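Local coordinates for protein regulator of polyketide synthase expression (Bifidobacterium adolescentis, PDB 3ONQ) that probably acts as a transcriptional regulator, joining an alpha-beta domain to a PucR-type helix-turn-helix domain expected to bind DNA, though its function is not established, at residues Ser69-Ile74 and Val86-Tyr91; Glu213-Glu218 and Asn224-Arg229; Glu164-Arg169 and Glu179-Asn184; Thr201-Leu206 and Ile256-Asp261. All blocks are in the same frame, centred on the assembly; numbering follows the deposited sequence.

Contact 1: Ser69-Ile74 and Val86-Tyr91; sequences STSLAI and VVIGTY
The helical turn Ser69-Ile74 runs almost antiparallel to strand Val86-Tyr91 at 161°, the two short axes coming no closer than 10.0 Å, and the backbones approach most nearly where the CA atoms of Ser71 and Ile88 are 7.2 Å apart. Ile74 and Ile88 form the centre of the packing. Their side chains meet at a slant: the CG2 branch of Ile74 reaches the far methyl CD1 of Ile88 at 4.1 Å, and the same CD1 lies 3.9 Å from the carbonyl O of Ser71, one turn back on the helix. Ile74 CG2 also meets the Val86 methyl CG2 at 4.2 Å, and in this way one branch touches two residues on the same side of the strand. This is a helix laid against one face of the mixed sheet, near its border, 86-91 being an outermost strand within this chain and bonded through its backbone to strand 94-100. Leu95 of that neighbouring strand touches Ser71, Ile74 and Ile88 and extends the apolar layer inward. At the other end of the contact the CG2 branch of Ile88 lies 3.7 Å from Ser71 OG. With OG turned beside its own backbone N (chi1 -67°), the Ser71 hydroxyl is hydrogen-bonded to the carbonyl O of Leu67 within the helix, and it meets the isoleucine through packing alone.

Contact 2: Glu213-Glu218 and Asn224-Arg229; sequences ENTAKE and NTVRYR. With SO4 (sulfate ion), chain S.
Thr215 and Ala216 pack against Val226 where the two helices of the helix-turn-helix meet: 213-218 lies on the first, 224-229 on the second, which in this family is expected to be the recognition helix. The join is largely apolar, and buried. Val226 sends both methyls across, CG1 to the Thr215 methyl CG2 at 3.7 Å and CG2 to the backbone N of Ala216 at 3.7 Å, with Ala216 CB a little farther from the same methyl at 4.3 Å. Thr215 can offer a methyl here because CG2 is anti to its backbone N, while OG1 (chi1 -59°) turns back along the helix and is hydrogen-bonded to Ser211 O. Thr201 and Phe205 of helix 198-207 border this patch.

The other polar bonds involve side chains of the second helix. Arg227 folds back over one turn, and its NE and NH1 each make a weak hydrogen bond to Asn224 OD1. Arg229 leaves another side of the helix, with Thr225 CG2 above one face of its guanidinium, toward the rim, and its NH1 is hydrogen-bonded to Thr201 OG1. A sulfate, probably from the crystallisation liquor, sits at the edge of that group; such an anion on this helix may mimic a DNA phosphate. It is held by two nearly straight bonds, Arg229 NE to O4 at 2.8 Å (172°) and Arg229 NH2 to O3 at 2.7 Å.

Contact 3: Glu164-Arg169 and Glu179-Asn184; sequences ELLPER and EELYRN. With SO4 (sulfate ion), chain O.
The Arg169 guanidinium and the Glu180 carboxylate are bridged by two waters in a helical hairpin, 166-172 followed by 175-190. Water 1 lies in the guanidinium plane at its edge, accepts from Arg169 NH2 at 2.9 Å and donates to Glu180 OE2 at 2.7 Å; water 2 accepts from Arg169 NH1 and donates to Glu180 OE1. The opposite charges therefore meet through solvent, Arg169 NH2 and Glu180 OE2 being 4.7 Å apart, and Asp174 takes Arg169 NE in a salt bridge. Farther along the second helix Tyr182 CE2 lies 3.8 Å above the plane of the Arg183 guanidinium, over its centre, while Glu179 OE2 meets the edge of that group in a salt bridge.

Beside the water bridge Leu166 and Leu181 lie alongside each other, pointing opposite ways, Leu166 CB touching Leu181 CD2 at 3.8 Å. Glu180 runs roughly perpendicular to Leu166, with Glu180 OE1 3.7 Å from Leu166 CD2. Asn184 points its amide to a sulfate, probably from the crystallisation liquor, Asn184 ND2 donating to O3 at 3.1 Å (167°).

Contact 4: Thr201-Leu206 and Ile256-Asp261; sequences TVSTFL and IGRMRD. With SO4 (sulfate ion), chain R.
Arg258 stretches out from its helix, its chain drawn out straight as far as NE, and presents the edge of its guanidinium to Ser203, whose hydroxyl lies close to the guanidinium plane. Arg258 NH2 donates to Ser203 OG at 2.7 Å (150°). The serine meets it because OG is anti to the backbone N (chi1 177°), which carries the hydroxyl off its helix. Water 3, also in the guanidinium plane, joins the pair a second time: it donates to Ser203 O, bonds to Ser203 OG at 3.0 Å and accepts a weak bond from Arg258 NH1. Another part of the same edge holds a sulfate, with Arg258 NH2 donating to O1 at 3.0 Å and Arg258 NE to O4 at 3.1 Å; Tyr199 OH and Arg190 NH2 bind the ion as well. Arg258 NH2 thus serves two acceptors, and the helices, 11.2 Å apart between the CA atoms of Ser203 and Arg258, are bridged by one long side chain. The arrangement is a surface site between helices 198-207 and 244-261 where a sulfate, probably from the crystallisation liquor, is bound.

Along the chain contact 1 comes first, then contact 3, and contact 2 is nested inside the loop that contact 4 closes. Contact 1 belongs to the sheet domain and lies with its centre about 51 Å from that of contact 2, on the opposite side of the chain's centre. Contact 3 stands between, about 27 Å from contact 1 and about 14 Å from contact 4, centre to centre. Contacts 3 and 4 are joined by the Glu179-Arg260 salt bridge between helices 175-190 and 244-261, and both touch the second subunit. Contacts 2 and 4, their centres about 17 Å apart, touch directly and share the helix-turn-helix region. The helical middle thus links the sheet domain to the probable DNA-binding end.

Contact 1: Ser69-Ile74 and Val86-Tyr91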
loop_
_atom_site.group_PDB
_atom_site.type_symbol
_atom_site.label_atom_id
_atom_site.label_comp_id
_atom_site.label_asym_id
_atom_site.label_seq_id
_atom_site.Cartn_x
_atom_site.Cartn_y
_atom_site.Cartn_z
ATOM N N SER B 69 6.353 -7.236 36.511
ATOM C CA SER B 69 5.428 -8.214 37.063
ATOM C C SER B 69 4.362 -8.587 36.036
ATOM O O SER B 69 4.054 -9.763 35.833
ATOM C CB SER B 69 4.767 -7.671 38.324
ATOM O OG SER B 69 3.802 -8.583 38.811
ATOM N N THR B 70 3.804 -7.576 35.382
ATOM C CA THR B 70 2.798 -7.823 34.371
ATOM C C THR B 70 3.374 -8.625 33.198
ATOM O O THR B 70 2.728 -9.542 32.696
ATOM C CB THR B 70 2.155 -6.513 33.888
ATOM O OG1 THR B 70 1.348 -5.970 34.941
ATOM C CG2 THR B 70 1.270 -6.771 32.676
ATOM N N SER B 71 4.595 -8.299 32.784
ATOM C CA SER B 71 5.234 -8.993 31.665
ATOM C C SER B 71 5.453 -10.470 31.956
ATOM O O SER B 71 5.315 -11.317 31.067
ATOM C CB SER B 71 6.584 -8.358 31.312
ATOM O OG SER B 71 6.422 -7.053 30.782
ATOM N N LEU B 72 5.826 -10.773 33.195
ATOM C CA LEU B 72 6.044 -12.154 33.599
ATOM C C LEU B 72 4.719 -12.900 33.591
ATOM O O LEU B 72 4.614 -14.010 33.058
ATOM C CB LEU B 72 6.670 -12.212 34.989
ATOM C CG LEU B 72 6.855 -13.619 35.553
ATOM C CD1 LEU B 72 7.609 -14.487 34.555
ATOM C CD2 LEU B 72 7.568 -13.576 36.902
ATOM N N ALA B 73 3.708 -12.275 34.184
ATOM C CA ALA B 73 2.364 -12.823 34.201
ATOM C C ALA B 73 1.865 -13.131 32.788
ATOM O O ALA B 73 1.337 -14.204 32.541
ATOM C CB ALA B 73 1.423 -11.875 34.902
ATOM N N ILE B 74 2.035 -12.193 31.859
ATOM C CA ILE B 74 1.554 -12.388 30.491
ATOM C C ILE B 74 2.323 -13.489 29.752
ATOM O O ILE B 74 1.724 -14.333 29.082
ATOM C CB ILE B 74 1.626 -11.083 29.670
ATOM C CG1 ILE B 74 0.744 -10.004 30.294
ATOM C CG2 ILE B 74 1.205 -11.338 28.233
ATOM C CD1 ILE B 74 0.802 -8.675 29.546
ATOM N N VAL B 86 4.892 -13.796 22.248
ATOM C CA VAL B 86 4.183 -12.589 22.621
ATOM C C VAL B 86 5.175 -11.418 22.667
ATOM O O VAL B 86 6.170 -11.454 23.396
ATOM C CB VAL B 86 3.383 -12.766 23.939
ATOM C CG1 VAL B 86 4.295 -13.145 25.069
ATOM C CG2 VAL B 86 2.594 -11.495 24.272
ATOM N N VAL B 87 4.924 -10.409 21.837
ATOM C CA VAL B 87 5.735 -9.194 21.820
ATOM C C VAL B 87 5.155 -8.195 22.796
ATOM O O VAL B 87 3.983 -7.807 22.680
ATOM C CB VAL B 87 5.771 -8.567 20.420
ATOM C CG1 VAL B 87 6.412 -7.173 20.468
ATOM C CG2 VAL B 87 6.531 -9.493 19.460
ATOM N N ILE B 88 5.972 -7.783 23.760
ATOM C CA ILE B 88 5.518 -6.896 24.824
ATOM C C ILE B 88 6.311 -5.608 24.799
ATOM O O ILE B 88 7.523 -5.629 24.600
ATOM C CB ILE B 88 5.674 -7.566 26.199
ATOM C CG1 ILE B 88 4.883 -8.877 26.228
ATOM C CG2 ILE B 88 5.241 -6.619 27.327
ATOM C CD1 ILE B 88 4.852 -9.550 27.582
ATOM N N GLY B 89 5.628 -4.485 24.987
ATOM C CA GLY B 89 6.295 -3.192 25.003
ATOM C C GLY B 89 5.508 -2.173 25.803
ATOM O O GLY B 89 4.346 -2.390 26.132
ATOM N N THR B 90 6.133 -1.053 26.124
ATOM C CA THR B 90 5.455 -0.039 26.910
ATOM C C THR B 90 5.243 1.214 26.094
ATOM O O THR B 90 5.998 1.508 25.162
ATOM C CB THR B 90 6.228 0.320 28.181
ATOM O OG1 THR B 90 7.497 0.862 27.814
ATOM C CG2 THR B 90 6.439 -0.917 29.033
ATOM N N TYR B 91 4.194 1.945 26.437
ATOM C CA TYR B 91 3.900 3.183 25.749
ATOM C C TYR B 91 3.271 4.140 26.740
ATOM O O TYR B 91 2.117 3.978 27.128
ATOM C CB TYR B 91 2.981 2.911 24.567
ATOM C CG TYR B 91 2.610 4.150 23.820
ATOM C CD1 TYR B 91 3.456 4.679 22.859
ATOM C CD2 TYR B 91 1.421 4.812 24.096
ATOM C CE1 TYR B 91 3.115 5.834 22.175
ATOM C CE2 TYR B 91 1.071 5.949 23.421
ATOM C CZ TYR B 91 1.919 6.459 22.463
ATOM O OH TYR B 91 1.557 7.603 21.793
#

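Contact 2: Glu213-Glu218 and Asn224-Arg229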
loop_
_atom_site.group_PDB
_atom_site.type_symbol
_atom_site.label_atom_id
_atom_site.label_comp_id
_atom_site.label_asym_id
_atom_site.label_seq_id
_atom_site.Cartn_x
_atom_site.Cartn_y
_atom_site.Cartn_z
ATOM N N GLU B 213 -41.000 11.959 16.558
ATOM C CA GLU B 213 -42.093 12.774 16.039
ATOM C C GLU B 213 -41.613 13.771 15.005
ATOM O O GLU B 213 -42.219 13.899 13.944
ATOM C CB GLU B 213 -42.842 13.504 17.162
ATOM C CG GLU B 213 -43.804 12.612 17.913
ATOM C CD GLU B 213 -44.772 11.909 16.976
ATOM O OE1 GLU B 213 -44.998 10.694 17.168
ATOM O OE2 GLU B 213 -45.296 12.571 16.048
ATOM N N ASN B 214 -40.532 14.481 15.319
ATOM C CA ASN B 214 -40.022 15.494 14.402
ATOM C C ASN B 214 -39.483 14.871 13.129
ATOM O O ASN B 214 -39.544 15.480 12.066
ATOM C CB ASN B 214 -38.956 16.374 15.058
ATOM C CG ASN B 214 -39.498 17.172 16.230
ATOM O OD1 ASN B 214 -40.715 17.298 16.409
ATOM N ND2 ASN B 214 -38.596 17.720 17.035
ATOM N N THR B 215 -38.960 13.653 13.244
ATOM C CA THR B 215 -38.421 12.949 12.088
ATOM C C THR B 215 -39.587 12.526 11.192
ATOM O O THR B 215 -39.587 12.818 10.000
ATOM C CB THR B 215 -37.551 11.726 12.506
ATOM O OG1 THR B 215 -36.464 12.163 13.332
ATOM C CG2 THR B 215 -36.989 11.020 11.288
ATOM N N ALA B 216 -40.583 11.860 11.781
ATOM C CA ALA B 216 -41.835 11.547 11.088
ATOM C C ALA B 216 -42.422 12.761 10.369
ATOM O O ALA B 216 -42.808 12.680 9.213
ATOM C CB ALA B 216 -42.867 10.968 12.061
ATOM N N LYS B 217 -42.495 13.884 11.071
ATOM C CA LYS B 217 -43.052 15.108 10.511
ATOM C C LYS B 217 -42.242 15.601 9.306
ATOM O O LYS B 217 -42.804 15.932 8.263
ATOM C CB LYS B 217 -43.115 16.182 11.598
ATOM C CG LYS B 217 -43.444 17.577 11.108
ATOM C CD LYS B 217 -43.487 18.550 12.295
ATOM C CE LYS B 217 -43.801 19.986 11.867
ATOM N NZ LYS B 217 -42.758 20.594 10.989
ATOM N N GLU B 218 -40.924 15.650 9.464
ATOM C CA GLU B 218 -40.013 16.048 8.390
ATOM C C GLU B 218 -40.116 15.157 7.150
ATOM O O GLU B 218 -40.065 15.644 6.025
ATOM C CB GLU B 218 -38.568 16.037 8.892
ATOM C CG GLU B 218 -37.908 17.391 8.924
ATOM C CD GLU B 218 -37.951 18.087 7.576
ATOM O OE1 GLU B 218 -37.111 17.774 6.703
ATOM O OE2 GLU B 218 -38.832 18.947 7.390
ATOM N N ASN B 224 -43.843 5.039 13.583
ATOM C CA ASN B 224 -43.468 3.625 13.560
ATOM C C ASN B 224 -42.532 3.299 12.415
ATOM O O ASN B 224 -41.705 2.391 12.509
ATOM C CB ASN B 224 -44.699 2.725 13.456
ATOM C CG ASN B 224 -45.514 2.702 14.732
ATOM O OD1 ASN B 224 -45.046 3.140 15.783
ATOM N ND2 ASN B 224 -46.738 2.178 14.650
ATOM N N THR B 225 -42.671 4.033 11.321
ATOM C CA THR B 225 -41.830 3.786 10.168
ATOM C C THR B 225 -40.402 4.252 10.454
ATOM O O THR B 225 -39.429 3.559 10.114
ATOM C CB THR B 225 -42.411 4.431 8.901
ATOM O OG1 THR B 225 -43.605 3.727 8.546
ATOM C CG2 THR B 225 -41.433 4.341 7.753
ATOM N N VAL B 226 -40.278 5.409 11.094
ATOM C CA VAL B 226 -38.972 5.881 11.529
ATOM C C VAL B 226 -38.370 4.871 12.501
ATOM O O VAL B 226 -37.196 4.513 12.391
ATOM C CB VAL B 226 -39.059 7.240 12.229
ATOM C CG1 VAL B 226 -37.678 7.647 12.762
ATOM C CG2 VAL B 226 -39.609 8.297 11.277
ATOM N N ARG B 227 -39.186 4.416 13.450
ATOM C CA ARG B 227 -38.746 3.444 14.446
ATOM C C ARG B 227 -38.168 2.215 13.764
ATOM O O ARG B 227 -37.076 1.760 14.091
ATOM C CB ARG B 227 -39.923 3.038 15.329
ATOM C CG ARG B 227 -39.671 3.144 16.821
ATOM C CD ARG B 227 -40.883 2.648 17.611
ATOM N NE ARG B 227 -42.054 3.503 17.418
ATOM C CZ ARG B 227 -42.472 4.412 18.295
ATOM N NH1 ARG B 227 -43.544 5.150 18.032
ATOM N NH2 ARG B 227 -41.823 4.583 19.440
ATOM N N TYR B 228 -38.911 1.686 12.801
ATOM C CA TYR B 228 -38.509 0.489 12.085
ATOM C C TYR B 228 -37.189 0.706 11.336
ATOM O O TYR B 228 -36.288 -0.140 11.380
ATOM C CB TYR B 228 -39.634 0.053 11.132
ATOM C CG TYR B 228 -39.318 -1.152 10.265
ATOM C CD1 TYR B 228 -39.577 -2.447 10.714
ATOM C CD2 TYR B 228 -38.782 -0.997 8.990
ATOM C CE1 TYR B 228 -39.297 -3.557 9.921
ATOM C CE2 TYR B 228 -38.495 -2.101 8.190
ATOM C CZ TYR B 228 -38.755 -3.375 8.660
ATOM O OH TYR B 228 -38.476 -4.468 7.869
ATOM N N ARG B 229 -37.061 1.834 10.651
ATOM C CA ARG B 229 -35.803 2.131 9.958
ATOM C C ARG B 229 -34.589 2.261 10.878
ATOM O O ARG B 229 -33.505 1.776 10.542
ATOM C CB ARG B 229 -35.934 3.374 9.080
ATOM C CG ARG B 229 -36.918 3.179 7.936
ATOM C CD ARG B 229 -37.274 4.505 7.313
ATOM N NE ARG B 229 -38.245 4.357 6.237
ATOM C CZ ARG B 229 -38.734 5.376 5.536
ATOM N NH1 ARG B 229 -38.339 6.624 5.800
ATOM N NH2 ARG B 229 -39.610 5.143 4.565
HETATM S S SO4 S . -39.581 1.388 4.486
HETATM O O1 SO4 S . -40.656 0.427 4.712
HETATM O O2 SO4 S . -38.594 0.826 3.565
HETATM O O3 SO4 S . -40.154 2.599 3.905
HETATM O O4 SO4 S . -38.935 1.690 5.761
#

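Contact 3: Glu164-Arg169 and Glu179-Asn184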
loop_
_atom_site.group_PDB
_atom_site.type_symbol
_atom_site.label_atom_id
_atom_site.label_comp_id
_atom_site.label_asym_id
_atom_site.label_seq_id
_atom_site.Cartn_x
_atom_site.Cartn_y
_atom_site.Cartn_z
ATOM N N GLU B 164 -15.413 0.232 20.052
ATOM C CA GLU B 164 -16.044 1.012 21.112
ATOM C C GLU B 164 -15.687 2.498 21.118
ATOM O O GLU B 164 -16.484 3.314 21.528
ATOM C CB GLU B 164 -15.731 0.414 22.477
ATOM C CG GLU B 164 -16.763 -0.550 22.982
ATOM C CD GLU B 164 -16.503 -0.982 24.405
ATOM O OE1 GLU B 164 -15.709 -1.908 24.596
ATOM O OE2 GLU B 164 -17.093 -0.390 25.332
ATOM N N LEU B 165 -14.471 2.834 20.715
ATOM C CA LEU B 165 -13.984 4.212 20.747
ATOM C C LEU B 165 -13.718 4.911 19.402
ATOM O O LEU B 165 -12.831 5.738 19.311
ATOM C CB LEU B 165 -12.758 4.300 21.645
ATOM C CG LEU B 165 -13.131 4.164 23.113
ATOM C CD1 LEU B 165 -12.045 3.504 23.887
ATOM C CD2 LEU B 165 -13.465 5.511 23.692
ATOM N N LEU B 166 -14.459 4.556 18.363
ATOM C CA LEU B 166 -14.168 5.057 17.017
ATOM C C LEU B 166 -14.045 6.579 16.924
ATOM O O LEU B 166 -13.040 7.098 16.429
ATOM C CB LEU B 166 -15.195 4.541 16.000
ATOM C CG LEU B 166 -15.040 3.077 15.606
ATOM C CD1 LEU B 166 -16.049 2.674 14.546
ATOM C CD2 LEU B 166 -13.632 2.867 15.096
ATOM N N PRO B 167 -15.071 7.306 17.385
ATOM C CA PRO B 167 -14.965 8.755 17.171
ATOM C C PRO B 167 -13.800 9.393 17.934
ATOM O O PRO B 167 -13.077 10.220 17.364
ATOM C CB PRO B 167 -16.334 9.304 17.624
ATOM C CG PRO B 167 -17.041 8.168 18.315
ATOM C CD PRO B 167 -16.359 6.881 17.961
ATOM N N GLU B 168 -13.610 9.027 19.195
ATOM C CA GLU B 168 -12.496 9.583 19.956
ATOM C C GLU B 168 -11.148 9.215 19.306
ATOM O O GLU B 168 -10.224 10.038 19.245
ATOM C CB GLU B 168 -12.544 9.118 21.411
ATOM C CG GLU B 168 -13.746 9.637 22.182
ATOM C CD GLU B 168 -15.037 8.884 21.878
ATOM O OE1 GLU B 168 -15.006 7.833 21.200
ATOM O OE2 GLU B 168 -16.088 9.353 22.337
ATOM N N ARG B 169 -11.046 7.984 18.808
ATOM C CA ARG B 169 -9.844 7.567 18.095
ATOM C C ARG B 169 -9.652 8.405 16.846
ATOM O O ARG B 169 -8.544 8.861 16.559
ATOM C CB ARG B 169 -9.908 6.079 17.734
ATOM C CG ARG B 169 -9.700 5.160 18.938
ATOM C CD ARG B 169 -10.063 3.717 18.600
ATOM N NE ARG B 169 -9.393 3.273 17.377
ATOM C CZ ARG B 169 -9.700 2.155 16.727
ATOM N NH1 ARG B 169 -10.647 1.350 17.210
ATOM N NH2 ARG B 169 -9.056 1.830 15.608
ATOM N N GLU B 179 -11.315 5.213 8.840
ATOM C CA GLU B 179 -11.665 4.328 7.743
ATOM C C GLU B 179 -12.851 3.456 8.134
ATOM O O GLU B 179 -13.788 3.301 7.348
ATOM C CB GLU B 179 -10.469 3.466 7.328
ATOM C CG GLU B 179 -10.756 2.556 6.136
ATOM C CD GLU B 179 -10.864 3.328 4.825
ATOM O OE1 GLU B 179 -10.566 4.548 4.803
ATOM O OE2 GLU B 179 -11.250 2.706 3.813
ATOM N N GLU B 180 -12.830 2.901 9.345
ATOM C CA GLU B 180 -13.969 2.108 9.817
ATOM C C GLU B 180 -15.281 2.905 9.857
ATOM O O GLU B 180 -16.327 2.404 9.448
ATOM C CB GLU B 180 -13.700 1.492 11.192
ATOM C CG GLU B 180 -12.672 0.359 11.170
ATOM C CD GLU B 180 -12.582 -0.365 12.506
ATOM O OE1 GLU B 180 -13.568 -0.321 13.285
ATOM O OE2 GLU B 180 -11.524 -0.969 12.780
ATOM N N LEU B 181 -15.226 4.136 10.349
ATOM C CA LEU B 181 -16.421 4.985 10.392
ATOM C C LEU B 181 -16.950 5.150 8.977
ATOM O O LEU B 181 -18.143 5.063 8.745
ATOM C CB LEU B 181 -16.103 6.349 11.013
ATOM C CG LEU B 181 -15.910 6.332 12.527
ATOM C CD1 LEU B 181 -15.149 7.567 13.032
ATOM C CD2 LEU B 181 -17.264 6.182 13.214
ATOM N N TYR B 182 -16.045 5.348 8.024
ATOM C CA TYR B 182 -16.448 5.499 6.631
ATOM C C TYR B 182 -17.031 4.200 6.065
ATOM O O TYR B 182 -18.158 4.176 5.568
ATOM C CB TYR B 182 -15.262 5.963 5.777
ATOM C CG TYR B 182 -15.612 6.211 4.322
ATOM C CD1 TYR B 182 -16.585 7.140 3.967
ATOM C CD2 TYR B 182 -14.956 5.531 3.306
ATOM C CE1 TYR B 182 -16.900 7.378 2.630
ATOM C CE2 TYR B 182 -15.260 5.765 1.967
ATOM C CZ TYR B 182 -16.233 6.686 1.636
ATOM O OH TYR B 182 -16.537 6.916 0.309
ATOM N N ARG B 183 -16.265 3.119 6.164
ATOM C CA ARG B 183 -16.617 1.858 5.530
ATOM C C ARG B 183 -17.698 1.087 6.258
ATOM O O ARG B 183 -18.627 0.589 5.630
ATOM C CB ARG B 183 -15.393 0.951 5.389
ATOM C CG ARG B 183 -14.265 1.534 4.579
ATOM C CD ARG B 183 -14.665 1.669 3.129
ATOM N NE ARG B 183 -13.567 2.129 2.284
ATOM C CZ ARG B 183 -13.689 2.360 0.980
ATOM N NH1 ARG B 183 -14.866 2.175 0.385
ATOM N NH2 ARG B 183 -12.645 2.777 0.271
ATOM N N ASN B 184 -17.564 0.961 7.572
ATOM C CA ASN B 184 -18.421 0.055 8.326
ATOM C C ASN B 184 -19.677 0.703 8.883
ATOM O O ASN B 184 -20.575 0.008 9.342
ATOM C CB ASN B 184 -17.666 -0.594 9.480
ATOM C CG ASN B 184 -16.491 -1.440 9.009
ATOM O OD1 ASN B 184 -16.419 -1.820 7.845
ATOM N ND2 ASN B 184 -15.566 -1.723 9.913
HETATM S S SO4 O . -12.488 -4.302 9.483
HETATM O O1 SO4 O . -13.277 -4.693 10.650
HETATM O O2 SO4 O . -12.659 -5.289 8.420
HETATM O O3 SO4 O . -12.931 -3.002 8.983
HETATM O O4 SO4 O . -11.079 -4.232 9.860
HETATM O O HOH W 1 -9.170 -0.532 14.017
HETATM O O HOH W 2 -12.409 -0.675 15.705
#

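Contact 4: Thr201-Leu206 and Ile256-Asp261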
loop_
_atom_site.group_PDB
_atom_site.type_symbol
_atom_site.label_atom_id
_atom_site.label_comp_id
_atom_site.label_asym_id
_atom_site.label_seq_id
_atom_site.Cartn_x
_atom_site.Cartn_y
_atom_site.Cartn_z
ATOM N N THR B 201 -33.217 8.653 6.862
ATOM C CA THR B 201 -33.988 8.628 8.112
ATOM C C THR B 201 -33.100 8.790 9.333
ATOM O O THR B 201 -33.429 9.543 10.249
ATOM C CB THR B 201 -34.830 7.342 8.264
ATOM O OG1 THR B 201 -35.670 7.189 7.120
ATOM C CG2 THR B 201 -35.709 7.431 9.517
ATOM N N VAL B 202 -31.977 8.082 9.357
ATOM C CA VAL B 202 -31.015 8.240 10.444
ATOM C C VAL B 202 -30.475 9.673 10.457
ATOM O O VAL B 202 -30.398 10.319 11.496
ATOM C CB VAL B 202 -29.828 7.255 10.262
ATOM C CG1 VAL B 202 -28.713 7.568 11.247
ATOM C CG2 VAL B 202 -30.303 5.813 10.415
ATOM N N SER B 203 -30.091 10.164 9.287
ATOM C CA SER B 203 -29.535 11.502 9.190
ATOM C C SER B 203 -30.544 12.520 9.713
ATOM O O SER B 203 -30.213 13.417 10.488
ATOM C CB SER B 203 -29.215 11.813 7.733
ATOM O OG SER B 203 -28.743 13.138 7.613
ATOM N N THR B 204 -31.789 12.378 9.274
ATOM C CA THR B 204 -32.820 13.330 9.647
ATOM C C THR B 204 -33.105 13.216 11.140
ATOM O O THR B 204 -33.291 14.213 11.810
ATOM C CB THR B 204 -34.126 13.078 8.864
ATOM O OG1 THR B 204 -33.869 13.152 7.456
ATOM C CG2 THR B 204 -35.165 14.100 9.239
ATOM N N PHE B 205 -33.106 12.000 11.659
ATOM C CA PHE B 205 -33.394 11.776 13.063
ATOM C C PHE B 205 -32.366 12.465 13.948
ATOM O O PHE B 205 -32.722 13.121 14.902
ATOM C CB PHE B 205 -33.400 10.275 13.327
ATOM C CG PHE B 205 -33.641 9.894 14.756
ATOM C CD1 PHE B 205 -34.907 9.928 15.294
ATOM C CD2 PHE B 205 -32.605 9.467 15.553
ATOM C CE1 PHE B 205 -35.124 9.562 16.593
ATOM C CE2 PHE B 205 -32.826 9.098 16.850
ATOM C CZ PHE B 205 -34.085 9.148 17.369
ATOM N N LEU B 206 -31.094 12.329 13.600
ATOM C CA LEU B 206 -30.013 12.956 14.345
ATOM C C LEU B 206 -30.058 14.476 14.282
ATOM O O LEU B 206 -29.863 15.148 15.274
ATOM C CB LEU B 206 -28.662 12.442 13.861
ATOM C CG LEU B 206 -28.361 10.970 14.125
ATOM C CD1 LEU B 206 -27.102 10.548 13.428
ATOM C CD2 LEU B 206 -28.285 10.655 15.589
ATOM N N ILE B 256 -17.697 12.170 8.659
ATOM C CA ILE B 256 -16.607 11.525 7.922
ATOM C C ILE B 256 -17.032 11.237 6.484
ATOM O O ILE B 256 -16.368 11.648 5.533
ATOM C CB ILE B 256 -16.170 10.199 8.593
ATOM C CG1 ILE B 256 -15.574 10.463 9.971
ATOM C CG2 ILE B 256 -15.126 9.482 7.741
ATOM C CD1 ILE B 256 -14.359 11.320 9.904
ATOM N N GLY B 257 -18.152 10.532 6.332
ATOM C CA GLY B 257 -18.679 10.196 5.022
ATOM C C GLY B 257 -18.919 11.395 4.116
ATOM O O GLY B 257 -18.508 11.392 2.952
ATOM N N ARG B 258 -19.583 12.424 4.640
ATOM C CA ARG B 258 -19.891 13.612 3.839
ATOM C C ARG B 258 -18.652 14.377 3.393
ATOM O O ARG B 258 -18.569 14.815 2.252
ATOM C CB ARG B 258 -20.833 14.546 4.588
ATOM C CG ARG B 258 -22.250 14.057 4.564
ATOM C CD ARG B 258 -23.151 14.834 5.522
ATOM N NE ARG B 258 -24.547 14.420 5.369
ATOM C CZ ARG B 258 -25.424 14.342 6.368
ATOM N NH1 ARG B 258 -25.061 14.665 7.606
ATOM N NH2 ARG B 258 -26.665 13.943 6.125
HETATM N N MSE B 259 -17.692 14.535 4.296
HETATM C CA MSE B 259 -16.436 15.187 3.953
HETATM C C MSE B 259 -15.677 14.381 2.909
HETATM O O MSE B 259 -15.016 14.944 2.045
HETATM C CB MSE B 259 -15.572 15.368 5.197
HETATM C CG MSE B 259 -16.217 16.287 6.210
HETATM SE SE MSE B 259 -15.103 16.700 7.731
HETATM C CE MSE B 259 -14.843 14.902 8.507
ATOM N N ARG B 260 -15.780 13.060 2.984
ATOM C CA ARG B 260 -15.035 12.208 2.058
ATOM C C ARG B 260 -15.656 12.148 0.659
ATOM O O ARG B 260 -14.947 12.112 -0.347
ATOM C CB ARG B 260 -14.892 10.803 2.629
ATOM C CG ARG B 260 -13.929 9.951 1.835
ATOM C CD ARG B 260 -13.296 8.891 2.709
ATOM N NE ARG B 260 -12.635 7.886 1.888
ATOM C CZ ARG B 260 -11.997 6.824 2.368
ATOM N NH1 ARG B 260 -11.926 6.626 3.682
ATOM N NH2 ARG B 260 -11.428 5.964 1.529
ATOM N N ASP B 261 -16.980 12.158 0.599
ATOM C CA ASP B 261 -17.700 11.957 -0.654
ATOM C C ASP B 261 -18.047 13.242 -1.407
ATOM O O ASP B 261 -18.452 13.189 -2.565
ATOM C CB ASP B 261 -18.977 11.149 -0.402
ATOM C CG ASP B 261 -18.695 9.680 -0.158
ATOM O OD1 ASP B 261 -17.532 9.264 -0.340
ATOM O OD2 ASP B 261 -19.632 8.942 0.202
HETATM S S SO4 R . -26.034 13.501 2.131
HETATM O O1 SO4 R . -27.025 13.850 3.147
HETATM O O2 SO4 R . -26.645 12.707 1.061
HETATM O O3 SO4 R . -25.462 14.724 1.575
HETATM O O4 SO4 R . -24.970 12.726 2.758
HETATM O O HOH W 3 -27.434 14.500 9.904
#